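Local coordinates for protein GlcNAc-alpha-1,4-Gal-releasing endo-beta-galactosidase (Clostridium perfringens, PDB 1UPS) that probably hydrolyses O-glycosyl bonds as a family 16 endo-beta-galactosidase, releasing GlcNAc-alpha-1,4-Gal, and binds a calcium ion, at residues I98-D102 / M246-L250; K103-N108 / N158-N162; E120-T125 / G152-D156. All blocks are in the same frame, centred on the assembly; numbering follows the deposited sequence.

Interaction 1 (I98-D102 / M246-L250)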
ATOM      1  N   ILE A  98     -16.934  -5.493  -9.337  1.00  9.86           N
ATOM      2  CA  ILE A  98     -16.575  -5.316 -10.742  1.00  9.99           C
ATOM      3  C   ILE A  98     -15.094  -5.624 -10.902  1.00 10.55           C
ATOM      4  O   ILE A  98     -14.312  -5.470  -9.942  1.00 10.44           O
ATOM      5  CB  ILE A  98     -16.957  -3.909 -11.292  1.00  9.59           C
ATOM      6  CG1 ILE A  98     -16.161  -2.781 -10.597  1.00 11.07           C
ATOM      7  CG2 ILE A  98     -18.471  -3.691 -11.160  1.00 10.09           C
ATOM      8  CD1 ILE A  98     -16.252  -1.415 -11.307  1.00 11.15           C
ATOM      9  N   MET A  99     -14.703  -6.078 -12.097  1.00 10.20           N
ATOM     10  CA  MET A  99     -13.292  -6.382 -12.344  1.00 10.15           C
ATOM     11  C   MET A  99     -12.877  -5.826 -13.685  1.00 10.06           C
ATOM     12  O   MET A  99     -13.692  -5.777 -14.588  1.00 10.61           O
ATOM     13  CB  MET A  99     -13.044  -7.893 -12.351  1.00 10.37           C
ATOM     14  CG  MET A  99     -13.663  -8.669 -11.183  1.00 10.22           C
ATOM     15  SD  MET A  99     -12.922 -10.292 -10.953  1.00 11.43           S
ATOM     16  CE  MET A  99     -13.283 -11.059 -12.607  1.00 10.66           C
ATOM     17  N   SER A 100     -11.612  -5.417 -13.810  1.00 10.88           N
ATOM     18  CA  SER A 100     -11.087  -4.877 -15.078  1.00 10.93           C
ATOM     19  C   SER A 100     -10.543  -5.961 -16.038  1.00 11.10           C
ATOM     20  O   SER A 100      -9.778  -5.659 -16.956  1.00 11.78           O
ATOM     21  CB  SER A 100     -10.010  -3.813 -14.804  1.00 11.29           C
ATOM     22  OG  SER A 100      -8.785  -4.419 -14.401  1.00 10.87           O
ATOM     23  N   PHE A 101     -10.959  -7.208 -15.831  1.00 11.96           N
ATOM     24  CA  PHE A 101     -10.486  -8.350 -16.632  1.00 11.88           C
ATOM     25  C   PHE A 101     -11.459  -9.517 -16.434  1.00 11.76           C
ATOM     26  O   PHE A 101     -12.331  -9.486 -15.545  1.00 11.16           O
ATOM     27  CB  PHE A 101      -9.086  -8.790 -16.163  1.00 11.82           C
ATOM     28  CG  PHE A 101      -9.080  -9.282 -14.741  1.00 13.13           C
ATOM     29  CD1 PHE A 101      -8.986  -8.374 -13.685  1.00 12.69           C
ATOM     30  CD2 PHE A 101      -9.269 -10.639 -14.462  1.00 12.76           C
ATOM     31  CE1 PHE A 101      -9.055  -8.823 -12.352  1.00 14.33           C
ATOM     32  CE2 PHE A 101      -9.329 -11.102 -13.136  1.00 14.69           C
ATOM     33  CZ  PHE A 101      -9.220 -10.183 -12.079  1.00 13.48           C
ATOM     34  N   ASP A 102     -11.294 -10.546 -17.256  1.00 11.26           N
ATOM     35  CA  ASP A 102     -12.032 -11.798 -17.108  1.00 11.80           C
ATOM     36  C   ASP A 102     -11.100 -12.840 -17.695  1.00 11.87           C
ATOM     37  O   ASP A 102     -10.835 -12.822 -18.895  1.00 12.19           O
ATOM     38  CB  ASP A 102     -13.349 -11.701 -17.882  1.00 12.19           C
ATOM     39  CG  ASP A 102     -14.245 -12.914 -17.710  1.00 14.00           C
ATOM     40  OD1 ASP A 102     -15.350 -12.905 -18.326  1.00 15.49           O
ATOM     41  OD2 ASP A 102     -13.958 -13.902 -17.004  1.00 13.84           O
ATOM     42  N   MET A 246      -1.099  -6.435 -13.741  1.00 10.76           N
ATOM     43  CA  MET A 246      -2.112  -6.767 -12.740  1.00  9.87           C
ATOM     44  C   MET A 246      -3.449  -6.201 -13.171  1.00 10.38           C
ATOM     45  O   MET A 246      -3.507  -5.155 -13.848  1.00  9.90           O
ATOM     46  CB  MET A 246      -1.721  -6.185 -11.373  1.00  9.81           C
ATOM     47  CG  MET A 246      -0.439  -6.808 -10.796  1.00 10.45           C
ATOM     48  SD  MET A 246       0.036  -6.055  -9.212  1.00 11.55           S
ATOM     49  CE  MET A 246      -0.883  -7.156  -8.054  1.00 11.06           C
ATOM     50  N   GLY A 247      -4.520  -6.894 -12.770  1.00 10.27           N
ATOM     51  CA  GLY A 247      -5.881  -6.452 -13.019  1.00 10.34           C
ATOM     52  C   GLY A 247      -6.467  -5.896 -11.740  1.00 10.65           C
ATOM     53  O   GLY A 247      -5.904  -6.114 -10.670  1.00 10.46           O
ATOM     54  N   THR A 248      -7.597  -5.193 -11.856  1.00 10.52           N
ATOM     55  CA  THR A 248      -8.196  -4.474 -10.728  1.00  9.31           C
ATOM     56  C   THR A 248      -9.559  -5.033 -10.372  1.00  9.74           C
ATOM     57  O   THR A 248     -10.359  -5.327 -11.260  1.00  9.58           O
ATOM     58  CB  THR A 248      -8.345  -2.965 -11.107  1.00  8.95           C
ATOM     59  OG1 THR A 248      -7.031  -2.402 -11.271  1.00  8.95           O
ATOM     60  CG2 THR A 248      -8.977  -2.149  -9.941  1.00  8.22           C
ATOM     61  N   ILE A 249      -9.821  -5.136  -9.070  1.00  9.13           N
ATOM     62  CA  ILE A 249     -11.152  -5.503  -8.571  1.00  9.58           C
ATOM     63  C   ILE A 249     -11.616  -4.423  -7.607  1.00  9.83           C
ATOM     64  O   ILE A 249     -10.838  -3.966  -6.762  1.00 10.12           O
ATOM     65  CB  ILE A 249     -11.097  -6.881  -7.827  1.00  9.84           C
ATOM     66  CG1 ILE A 249     -10.505  -7.970  -8.758  1.00  9.55           C
ATOM     67  CG2 ILE A 249     -12.500  -7.233  -7.242  1.00  9.65           C
ATOM     68  CD1 ILE A 249     -10.347  -9.353  -8.098  1.00 10.81           C
ATOM     69  N   LEU A 250     -12.882  -4.013  -7.737  1.00 10.04           N
ATOM     70  CA  LEU A 250     -13.499  -3.111  -6.779  1.00  9.77           C
ATOM     71  C   LEU A 250     -14.754  -3.816  -6.278  1.00 10.45           C
ATOM     72  O   LEU A 250     -15.633  -4.156  -7.069  1.00 11.12           O
ATOM     73  CB  LEU A 250     -13.880  -1.773  -7.454  1.00 10.42           C
ATOM     74  CG  LEU A 250     -12.730  -0.805  -7.690  1.00 10.98           C
ATOM     75  CD1 LEU A 250     -13.118   0.243  -8.796  1.00 13.27           C
ATOM     76  CD2 LEU A 250     -12.335  -0.119  -6.397  1.00 13.21           C
TER
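Ile249 packs against Met99 and Phe101, on the face of the sheet that also receives Trp149. Met99 lies alongside it, SD 4.0 Å from Ile249 CD1, while Phe101 comes at a slant, CE1 4.0 Å from Ile249 CG1. The phenyl ring reaches back over the other strand because its CG sits between the backbone N and carbonyl carbon (chi1 63°); there its CD1 comes within 3.7 Å of Gly247 CA, and Met99 CB covers one face near the rim. On the face carrying Ile98 and Leu250, the two side chains run side by side, and Trp148 and Leu74 add to the packing. Between the two faces, hydrogen bonds join the backbones. Ile98 and Leu250 form an antiparallel hydrogen-bonded pair, Ile98 N to Leu250 O at 2.9 Å with a return bond, and Met99 with Ile249 is the non-hydrogen-bonded pair. Ser100 N donates to Thr248 O at 2.8 Å, but the reciprocal bond is taken over by a side chain: Thr248 N donates to Ser100 OG at 2.9 Å. That hydroxyl also pairs with Tyr124 O. Strand 94-99 is thus the outer strand beside 246-254, in one antiparallel sheet of the beta-sandwich characteristic of glycoside hydrolase family 16.

Interaction 2 (K103-N108 / N158-N162)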
ATOM      1  N   LYS A 103     -10.580 -13.730 -16.857  1.00 11.88           N
ATOM      2  CA  LYS A 103      -9.510 -14.613 -17.302  1.00 11.91           C
ATOM      3  C   LYS A 103      -9.494 -15.882 -16.456  1.00 12.03           C
ATOM      4  O   LYS A 103      -9.656 -15.811 -15.235  1.00 11.35           O
ATOM      5  CB  LYS A 103      -8.145 -13.886 -17.235  1.00 11.55           C
ATOM      6  CG  LYS A 103      -6.979 -14.659 -17.894  1.00 11.42           C
ATOM      7  CD  LYS A 103      -5.743 -13.762 -18.017  1.00 11.35           C
ATOM      8  CE  LYS A 103      -4.570 -14.430 -18.760  1.00 14.50           C
ATOM      9  NZ  LYS A 103      -3.768 -15.302 -17.862  1.00 15.70           N
ATOM     10  N   SER A 104      -9.288 -17.028 -17.110  1.00 12.06           N
ATOM     11  CA  SER A 104      -9.232 -18.319 -16.415  1.00 12.13           C
ATOM     12  C   SER A 104      -8.160 -18.332 -15.318  1.00 11.57           C
ATOM     13  O   SER A 104      -7.110 -17.701 -15.461  1.00 11.00           O
ATOM     14  CB  SER A 104      -8.921 -19.455 -17.404  1.00 12.62           C
ATOM     15  OG  SER A 104     -10.030 -19.735 -18.241  1.00 14.09           O
ATOM     16  N   TRP A 105      -8.437 -19.075 -14.243  1.00 11.42           N
ATOM     17  CA  TRP A 105      -7.468 -19.413 -13.193  1.00 10.44           C
ATOM     18  C   TRP A 105      -7.035 -18.261 -12.269  1.00 10.34           C
ATOM     19  O   TRP A 105      -6.275 -18.492 -11.329  1.00 10.12           O
ATOM     20  CB  TRP A 105      -6.214 -20.084 -13.793  1.00 11.04           C
ATOM     21  CG  TRP A 105      -6.447 -21.472 -14.319  1.00 11.99           C
ATOM     22  CD1 TRP A 105      -6.449 -21.873 -15.624  1.00 13.45           C
ATOM     23  CD2 TRP A 105      -6.679 -22.641 -13.535  1.00 13.93           C
ATOM     24  NE1 TRP A 105      -6.679 -23.227 -15.701  1.00 14.66           N
ATOM     25  CE2 TRP A 105      -6.825 -23.726 -14.431  1.00 15.40           C
ATOM     26  CE3 TRP A 105      -6.784 -22.885 -12.160  1.00 14.19           C
ATOM     27  CZ2 TRP A 105      -7.074 -25.039 -13.996  1.00 16.37           C
ATOM     28  CZ3 TRP A 105      -7.034 -24.198 -11.723  1.00 15.38           C
ATOM     29  CH2 TRP A 105      -7.175 -25.251 -12.646  1.00 16.86           C
ATOM     30  N   ILE A 106      -7.540 -17.050 -12.496  1.00  9.75           N
ATOM     31  CA  ILE A 106      -7.043 -15.901 -11.721  1.00 10.11           C
ATOM     32  C   ILE A 106      -7.413 -15.955 -10.227  1.00 10.19           C
ATOM     33  O   ILE A 106      -8.589 -16.111  -9.876  1.00 10.05           O
ATOM     34  CB  ILE A 106      -7.497 -14.554 -12.330  1.00 10.00           C
ATOM     35  CG1 ILE A 106      -6.942 -14.399 -13.760  1.00 10.14           C
ATOM     36  CG2 ILE A 106      -6.997 -13.402 -11.430  1.00 10.17           C
ATOM     37  CD1 ILE A 106      -5.376 -14.498 -13.868  1.00  9.75           C
ATOM     38  N   HIS A 107      -6.402 -15.797  -9.371  1.00 11.16           N
ATOM     39  CA  HIS A 107      -6.607 -15.618  -7.920  1.00 11.34           C
ATOM     40  C   HIS A 107      -7.331 -16.818  -7.286  1.00 11.74           C
ATOM     41  O   HIS A 107      -8.502 -16.725  -6.839  1.00 11.44           O
ATOM     42  CB  HIS A 107      -7.330 -14.296  -7.591  1.00 11.38           C
ATOM     43  CG  HIS A 107      -7.371 -14.003  -6.119  1.00 10.93           C
ATOM     44  ND1 HIS A 107      -6.235 -13.727  -5.389  1.00 11.30           N
ATOM     45  CD2 HIS A 107      -8.401 -13.989  -5.240  1.00 11.11           C
ATOM     46  CE1 HIS A 107      -6.562 -13.565  -4.117  1.00 11.77           C
ATOM     47  NE2 HIS A 107      -7.873 -13.698  -4.004  1.00 11.96           N
ATOM     48  N   ASN A 108      -6.602 -17.927  -7.258  1.00 11.32           N
ATOM     49  CA  ASN A 108      -7.098 -19.191  -6.709  1.00 11.71           C
ATOM     50  C   ASN A 108      -6.974 -19.250  -5.189  1.00 12.11           C
ATOM     51  O   ASN A 108      -6.171 -20.014  -4.636  1.00 12.65           O
ATOM     52  CB  ASN A 108      -6.390 -20.379  -7.375  1.00 11.08           C
ATOM     53  CG  ASN A 108      -7.169 -21.667  -7.222  1.00 11.79           C
ATOM     54  OD1 ASN A 108      -8.234 -21.675  -6.587  1.00 10.50           O
ATOM     55  ND2 ASN A 108      -6.680 -22.748  -7.837  1.00 12.97           N
ATOM     56  N   ASN A 158      -0.704 -18.780 -17.800  1.00 10.93           N
ATOM     57  CA  ASN A 158      -2.157 -18.729 -17.948  1.00 11.43           C
ATOM     58  C   ASN A 158      -2.868 -19.838 -17.180  1.00 12.14           C
ATOM     59  O   ASN A 158      -3.959 -20.254 -17.539  1.00 13.17           O
ATOM     60  CB  ASN A 158      -2.569 -18.708 -19.427  1.00 11.79           C
ATOM     61  CG  ASN A 158      -1.861 -17.612 -20.193  1.00 11.93           C
ATOM     62  OD1 ASN A 158      -1.956 -16.425 -19.819  1.00 10.96           O
ATOM     63  ND2 ASN A 158      -1.115 -17.997 -21.268  1.00 10.69           N
ATOM     64  N   ASP A 159      -2.221 -20.322 -16.132  1.00 11.89           N
ATOM     65  CA  ASP A 159      -2.902 -21.169 -15.160  1.00 11.84           C
ATOM     66  C   ASP A 159      -2.582 -20.649 -13.764  1.00 11.72           C
ATOM     67  O   ASP A 159      -1.982 -19.572 -13.651  1.00 12.10           O
ATOM     68  CB  ASP A 159      -2.578 -22.646 -15.395  1.00 12.27           C
ATOM     69  CG  ASP A 159      -1.172 -23.048 -14.976  1.00 13.38           C
ATOM     70  OD1 ASP A 159      -0.439 -22.299 -14.277  1.00 10.79           O
ATOM     71  OD2 ASP A 159      -0.717 -24.165 -15.321  1.00 16.00           O
ATOM     72  N   TRP A 160      -2.983 -21.378 -12.713  1.00 11.38           N
ATOM     73  CA  TRP A 160      -2.627 -20.986 -11.336  1.00 11.50           C
ATOM     74  C   TRP A 160      -1.424 -21.761 -10.809  1.00 11.42           C
ATOM     75  O   TRP A 160      -0.440 -21.178 -10.352  1.00 11.41           O
ATOM     76  CB  TRP A 160      -3.824 -21.185 -10.376  1.00 11.37           C
ATOM     77  CG  TRP A 160      -3.459 -20.972  -8.920  1.00 11.24           C
ATOM     78  CD1 TRP A 160      -3.180 -21.940  -7.981  1.00 13.26           C
ATOM     79  CD2 TRP A 160      -3.318 -19.715  -8.246  1.00 11.83           C
ATOM     80  NE1 TRP A 160      -2.867 -21.363  -6.771  1.00 11.82           N
ATOM     81  CE2 TRP A 160      -2.960 -19.993  -6.902  1.00 12.58           C
ATOM     82  CE3 TRP A 160      -3.458 -18.370  -8.647  1.00 11.77           C
ATOM     83  CZ2 TRP A 160      -2.754 -18.985  -5.953  1.00 12.34           C
ATOM     84  CZ3 TRP A 160      -3.257 -17.357  -7.696  1.00 12.52           C
ATOM     85  CH2 TRP A 160      -2.900 -17.672  -6.367  1.00 12.35           C
ATOM     86  N   PHE A 161      -1.490 -23.091 -10.871  1.00 11.56           N
ATOM     87  CA  PHE A 161      -0.511 -23.897 -10.149  1.00 12.13           C
ATOM     88  C   PHE A 161       0.933 -23.768 -10.645  1.00 12.83           C
ATOM     89  O   PHE A 161       1.890 -23.930  -9.858  1.00 13.35           O
ATOM     90  CB  PHE A 161      -0.988 -25.352 -10.071  1.00 12.57           C
ATOM     91  CG  PHE A 161      -2.183 -25.520  -9.183  1.00 13.66           C
ATOM     92  CD1 PHE A 161      -3.445 -25.724  -9.726  1.00 15.92           C
ATOM     93  CD2 PHE A 161      -2.052 -25.405  -7.803  1.00 16.50           C
ATOM     94  CE1 PHE A 161      -4.567 -25.866  -8.895  1.00 16.81           C
ATOM     95  CE2 PHE A 161      -3.167 -25.546  -6.963  1.00 15.80           C
ATOM     96  CZ  PHE A 161      -4.419 -25.758  -7.519  1.00 15.09           C
ATOM     97  N   ASN A 162       1.097 -23.420 -11.921  1.00 11.66           N
ATOM     98  CA  ASN A 162       2.437 -23.214 -12.463  1.00 11.65           C
ATOM     99  C   ASN A 162       2.841 -21.744 -12.607  1.00 10.97           C
ATOM    100  O   ASN A 162       3.992 -21.446 -12.919  1.00 11.20           O
ATOM    101  CB  ASN A 162       2.606 -23.958 -13.775  1.00 11.55           C
ATOM    102  CG  ASN A 162       2.384 -25.445 -13.615  1.00 14.31           C
ATOM    103  OD1 ASN A 162       3.184 -26.128 -12.980  1.00 15.28           O
ATOM    104  ND2 ASN A 162       1.270 -25.945 -14.149  1.00 16.06           N
TER
HETATM  105  O   HOH W   1      -5.497 -17.690 -17.576  1.00 20.86           O
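Trp105 and Asp159 bring two irregular loops together, their CA atoms 5.3 Å apart, where a type II turn from Lys103 to Ile106 presents the tryptophan to 158-162. The Trp105 indole takes Asp159 CB over one face, 4.1 Å from the centroid of its five-membered ring, and its CE3 touches Trp160 CB at 3.9 Å. Trp160 offers a face to Asn108, whose CB stands 3.3 Å from the five-membered ring centroid, 12° off the normal, a CH-pi contact. With CG anti to the backbone N (chi1 172°), the Trp160 indole extends alongside the backbone of His107 and Asn108, CZ3 being 3.8 Å from His107 CA. The Asn108 amide, inclined to the indole by 74°, bonds through ND2 to Thr112 O. Phe161 completes the aromatic group: Trp160 CD1 stands 3.6 Å above its ring plane, over the centre, and Phe161 CE1 lies 4.1 Å from Trp105 CZ3. At the other end Lys103 NZ meets Asn158 OD1 on a lone pair at 2.9 Å and also donates to Met153 O. A water accepts from NZ and donates to Ser104 O and Asn158 O. Indole faces thus join the loops through aliphatic carbons, while neutral oxygens accept the lysine's hydrogen bonds.

Interaction 3 (E120-T125 / G152-D156)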
ATOM      1  N   GLU A 120     -10.474 -15.001 -22.603  1.00 16.27           N
ATOM      2  CA  GLU A 120      -9.700 -13.933 -21.974  1.00 15.00           C
ATOM      3  C   GLU A 120     -10.130 -12.563 -22.459  1.00 14.63           C
ATOM      4  O   GLU A 120     -10.218 -12.310 -23.673  1.00 12.56           O
ATOM      5  CB  GLU A 120      -8.205 -14.157 -22.204  1.00 15.52           C
ATOM      6  CG  GLU A 120      -7.311 -13.141 -21.501  1.00 14.96           C
ATOM      7  CD  GLU A 120      -5.836 -13.354 -21.804  1.00 15.99           C
ATOM      8  OE1 GLU A 120      -5.465 -14.398 -22.403  1.00 16.44           O
ATOM      9  OE2 GLU A 120      -5.033 -12.483 -21.429  1.00 13.68           O
ATOM     10  N   TRP A 121     -10.403 -11.680 -21.495  1.00 13.60           N
ATOM     11  CA  TRP A 121     -10.741 -10.288 -21.783  1.00 13.52           C
ATOM     12  C   TRP A 121     -10.034  -9.361 -20.784  1.00 13.25           C
ATOM     13  O   TRP A 121      -9.942  -9.667 -19.589  1.00 12.57           O
ATOM     14  CB  TRP A 121     -12.276 -10.097 -21.768  1.00 13.60           C
ATOM     15  CG  TRP A 121     -12.701  -8.649 -21.806  1.00 13.67           C
ATOM     16  CD1 TRP A 121     -12.903  -7.864 -22.919  1.00 16.32           C
ATOM     17  CD2 TRP A 121     -12.963  -7.817 -20.676  1.00 14.76           C
ATOM     18  NE1 TRP A 121     -13.265  -6.591 -22.540  1.00 16.56           N
ATOM     19  CE2 TRP A 121     -13.308  -6.532 -21.166  1.00 15.97           C
ATOM     20  CE3 TRP A 121     -12.952  -8.029 -19.284  1.00 12.73           C
ATOM     21  CZ2 TRP A 121     -13.653  -5.468 -20.315  1.00 14.18           C
ATOM     22  CZ3 TRP A 121     -13.261  -6.961 -18.436  1.00 13.89           C
ATOM     23  CH2 TRP A 121     -13.616  -5.699 -18.959  1.00 14.72           C
ATOM     24  N   ARG A 122      -9.510  -8.240 -21.282  1.00 12.88           N
ATOM     25  CA  ARG A 122      -8.743  -7.326 -20.452  1.00 12.61           C
ATOM     26  C   ARG A 122      -9.253  -5.909 -20.671  1.00 13.56           C
ATOM     27  O   ARG A 122      -8.952  -5.278 -21.705  1.00 13.74           O
ATOM     28  CB  ARG A 122      -7.233  -7.417 -20.755  1.00 12.77           C
ATOM     29  CG  ARG A 122      -6.670  -8.854 -20.712  1.00 12.22           C
ATOM     30  CD  ARG A 122      -5.259  -8.968 -21.229  1.00 12.84           C
ATOM     31  NE  ARG A 122      -4.222  -8.523 -20.294  1.00 13.94           N
ATOM     32  CZ  ARG A 122      -3.459  -9.345 -19.573  1.00 12.99           C
ATOM     33  NH1 ARG A 122      -2.508  -8.851 -18.789  1.00 14.54           N
ATOM     34  NH2 ARG A 122      -3.657 -10.665 -19.624  1.00 13.37           N
ATOM     35  N   GLY A 123     -10.045  -5.432 -19.712  1.00 12.88           N
ATOM     36  CA  GLY A 123     -10.529  -4.057 -19.697  1.00 12.01           C
ATOM     37  C   GLY A 123      -9.400  -3.085 -19.422  1.00 12.42           C
ATOM     38  O   GLY A 123      -9.189  -2.111 -20.175  1.00 12.40           O
ATOM     39  N   TYR A 124      -8.669  -3.340 -18.338  1.00 11.42           N
ATOM     40  CA  TYR A 124      -7.459  -2.593 -18.020  1.00 12.08           C
ATOM     41  C   TYR A 124      -6.506  -3.429 -17.182  1.00 11.98           C
ATOM     42  O   TYR A 124      -6.802  -3.763 -16.031  1.00 11.51           O
ATOM     43  CB  TYR A 124      -7.773  -1.279 -17.284  1.00 11.96           C
ATOM     44  CG  TYR A 124      -6.528  -0.425 -17.087  1.00 13.69           C
ATOM     45  CD1 TYR A 124      -5.876   0.148 -18.186  1.00 13.16           C
ATOM     46  CD2 TYR A 124      -5.990  -0.210 -15.809  1.00 14.24           C
ATOM     47  CE1 TYR A 124      -4.728   0.921 -18.018  1.00 14.07           C
ATOM     48  CE2 TYR A 124      -4.827   0.548 -15.629  1.00 13.33           C
ATOM     49  CZ  TYR A 124      -4.211   1.116 -16.745  1.00 14.34           C
ATOM     50  OH  TYR A 124      -3.078   1.876 -16.596  1.00 14.65           O
ATOM     51  N   THR A 125      -5.370  -3.775 -17.772  1.00 12.07           N
ATOM     52  CA  THR A 125      -4.302  -4.445 -17.044  1.00 12.23           C
ATOM     53  C   THR A 125      -3.019  -3.677 -17.328  1.00 12.34           C
ATOM     54  O   THR A 125      -2.760  -3.296 -18.487  1.00 13.34           O
ATOM     55  CB  THR A 125      -4.127  -5.906 -17.523  1.00 12.17           C
ATOM     56  OG1 THR A 125      -3.969  -5.916 -18.946  1.00 12.68           O
ATOM     57  CG2 THR A 125      -5.420  -6.743 -17.279  1.00 11.56           C
ATOM     58  N   GLY A 152      -2.166 -10.295  -9.914  1.00  9.89           N
ATOM     59  CA  GLY A 152      -1.385 -10.636 -11.085  1.00 10.16           C
ATOM     60  C   GLY A 152      -2.249 -11.322 -12.127  1.00 10.67           C
ATOM     61  O   GLY A 152      -3.182 -12.077 -11.802  1.00 10.90           O
ATOM     62  N   MET A 153      -1.940 -11.060 -13.394  1.00  9.69           N
ATOM     63  CA  MET A 153      -2.727 -11.636 -14.481  1.00 10.42           C
ATOM     64  C   MET A 153      -2.241 -13.009 -14.904  1.00  9.94           C
ATOM     65  O   MET A 153      -2.796 -13.596 -15.845  1.00 10.51           O
ATOM     66  CB  MET A 153      -2.761 -10.679 -15.685  1.00 10.19           C
ATOM     67  CG  MET A 153      -3.615  -9.422 -15.425  1.00 12.70           C
ATOM     68  SD  MET A 153      -5.370  -9.723 -15.051  1.00 14.35           S
ATOM     69  CE  MET A 153      -5.901 -10.629 -16.270  1.00 17.92           C
ATOM     70  N   GLN A 154      -1.205 -13.525 -14.231  1.00  9.92           N
ATOM     71  CA  GLN A 154      -0.767 -14.913 -14.442  1.00 10.02           C
ATOM     72  C   GLN A 154      -0.456 -15.156 -15.924  1.00 10.35           C
ATOM     73  O   GLN A 154      -0.761 -16.201 -16.493  1.00 10.16           O
ATOM     74  CB  GLN A 154      -1.823 -15.904 -13.881  1.00 10.83           C
ATOM     75  CG  GLN A 154      -1.954 -15.781 -12.351  1.00  9.89           C
ATOM     76  CD  GLN A 154      -3.198 -16.448 -11.747  1.00 11.43           C
ATOM     77  OE1 GLN A 154      -3.795 -15.892 -10.831  1.00 10.93           O
ATOM     78  NE2 GLN A 154      -3.569 -17.628 -12.241  1.00  9.38           N
ATOM     79  N   ASP A 155       0.189 -14.172 -16.535  1.00 10.09           N
ATOM     80  CA  ASP A 155       0.447 -14.202 -17.984  1.00 10.27           C
ATOM     81  C   ASP A 155       1.553 -15.162 -18.393  1.00 10.36           C
ATOM     82  O   ASP A 155       1.664 -15.523 -19.584  1.00 11.22           O
ATOM     83  CB  ASP A 155       0.770 -12.787 -18.481  1.00 10.25           C
ATOM     84  CG  ASP A 155      -0.456 -11.893 -18.531  1.00 11.63           C
ATOM     85  OD1 ASP A 155      -1.552 -12.373 -18.951  1.00 10.55           O
ATOM     86  OD2 ASP A 155      -0.400 -10.691 -18.196  1.00 12.52           O
ATOM     87  N   ASP A 156       2.372 -15.575 -17.421  1.00  9.93           N
ATOM     88  CA  ASP A 156       3.461 -16.525 -17.688  1.00 10.10           C
ATOM     89  C   ASP A 156       2.947 -17.889 -18.184  1.00 10.28           C
ATOM     90  O   ASP A 156       3.344 -18.360 -19.254  1.00  9.26           O
ATOM     91  CB  ASP A 156       4.438 -16.664 -16.488  1.00  9.45           C
ATOM     92  CG  ASP A 156       3.737 -16.979 -15.165  1.00 10.12           C
ATOM     93  OD1 ASP A 156       4.449 -17.342 -14.194  1.00 10.00           O
ATOM     94  OD2 ASP A 156       2.500 -16.878 -14.992  1.00  9.85           O
TER
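Arg122 and Asp155 meet in a forked salt bridge, and the same guanidinium is bound by two further carboxylates, Glu120 and Glu245; NH2 is shared between Asp155 and Glu120. Arg122 NH1 and NH2 grip Asp155 end-on, NH2 to Asp155 OD1 at 2.8 Å and NH1 to Asp155 OD2 at 2.9 Å, each oxygen using its syn lone pair. The fork is not quite flat, since guanidinium and carboxylate planes are 32° apart. NH2 also donates to Glu120 OE2 at 2.9 Å, close to the guanidinium plane. A bend in the arginine chain at chi3 (78°) swings NE over to Thr125 OG1, 2.9 Å away, fixing the rotation of the group from its own segment. Arg122 thus joins the short strand 121-122, paired with 101-102, to the loop that leaves strand 145-152 of the family 16 sandwich, at the surface and away from the calcium. Glu245 extends the network, its OE1 bonding both Arg122 NH1 and Thr125 OG1. Glu120 OE2 and Asp155 OD1 lie 4.3 Å apart, a like-charge approach that the arginine between them probably offsets. On the apolar side Met153, bent at chi2 and chi3, lays CE over one guanidinium face near the rim. Its CG approaches Arg122 NH1 at 3.6 Å, and its SD meets Thr125 CG2 at 3.7 Å, the two side chains crossing at about a right angle.

Overall arrangement
Interaction 1 is the buried one, a strand pairing held mainly by backbone bonds, with apolar packing; interaction 2, partly buried, combines aromatic packing with a lysine held by carbonyls and a water; interaction 3 is a surface salt-bridge network. The chemistry thus runs from backbone bonding in the buried sheet to charge pairing at the surface. Interactions 2 and 3 lie within the chain loop that interaction 1 closes. Interactions 1 and 3 share the small sheet of 101-102 with 121-122, through Asp102 N to Trp121 O. Interactions 2 and 3 both use the loop after strand 145-152: Gln154 NE2 reaches Asp159 O, and Lys103 NZ reaches Met153 O. Phe101 CE2 packs on Ile106 CG2 between interactions 1 and 2.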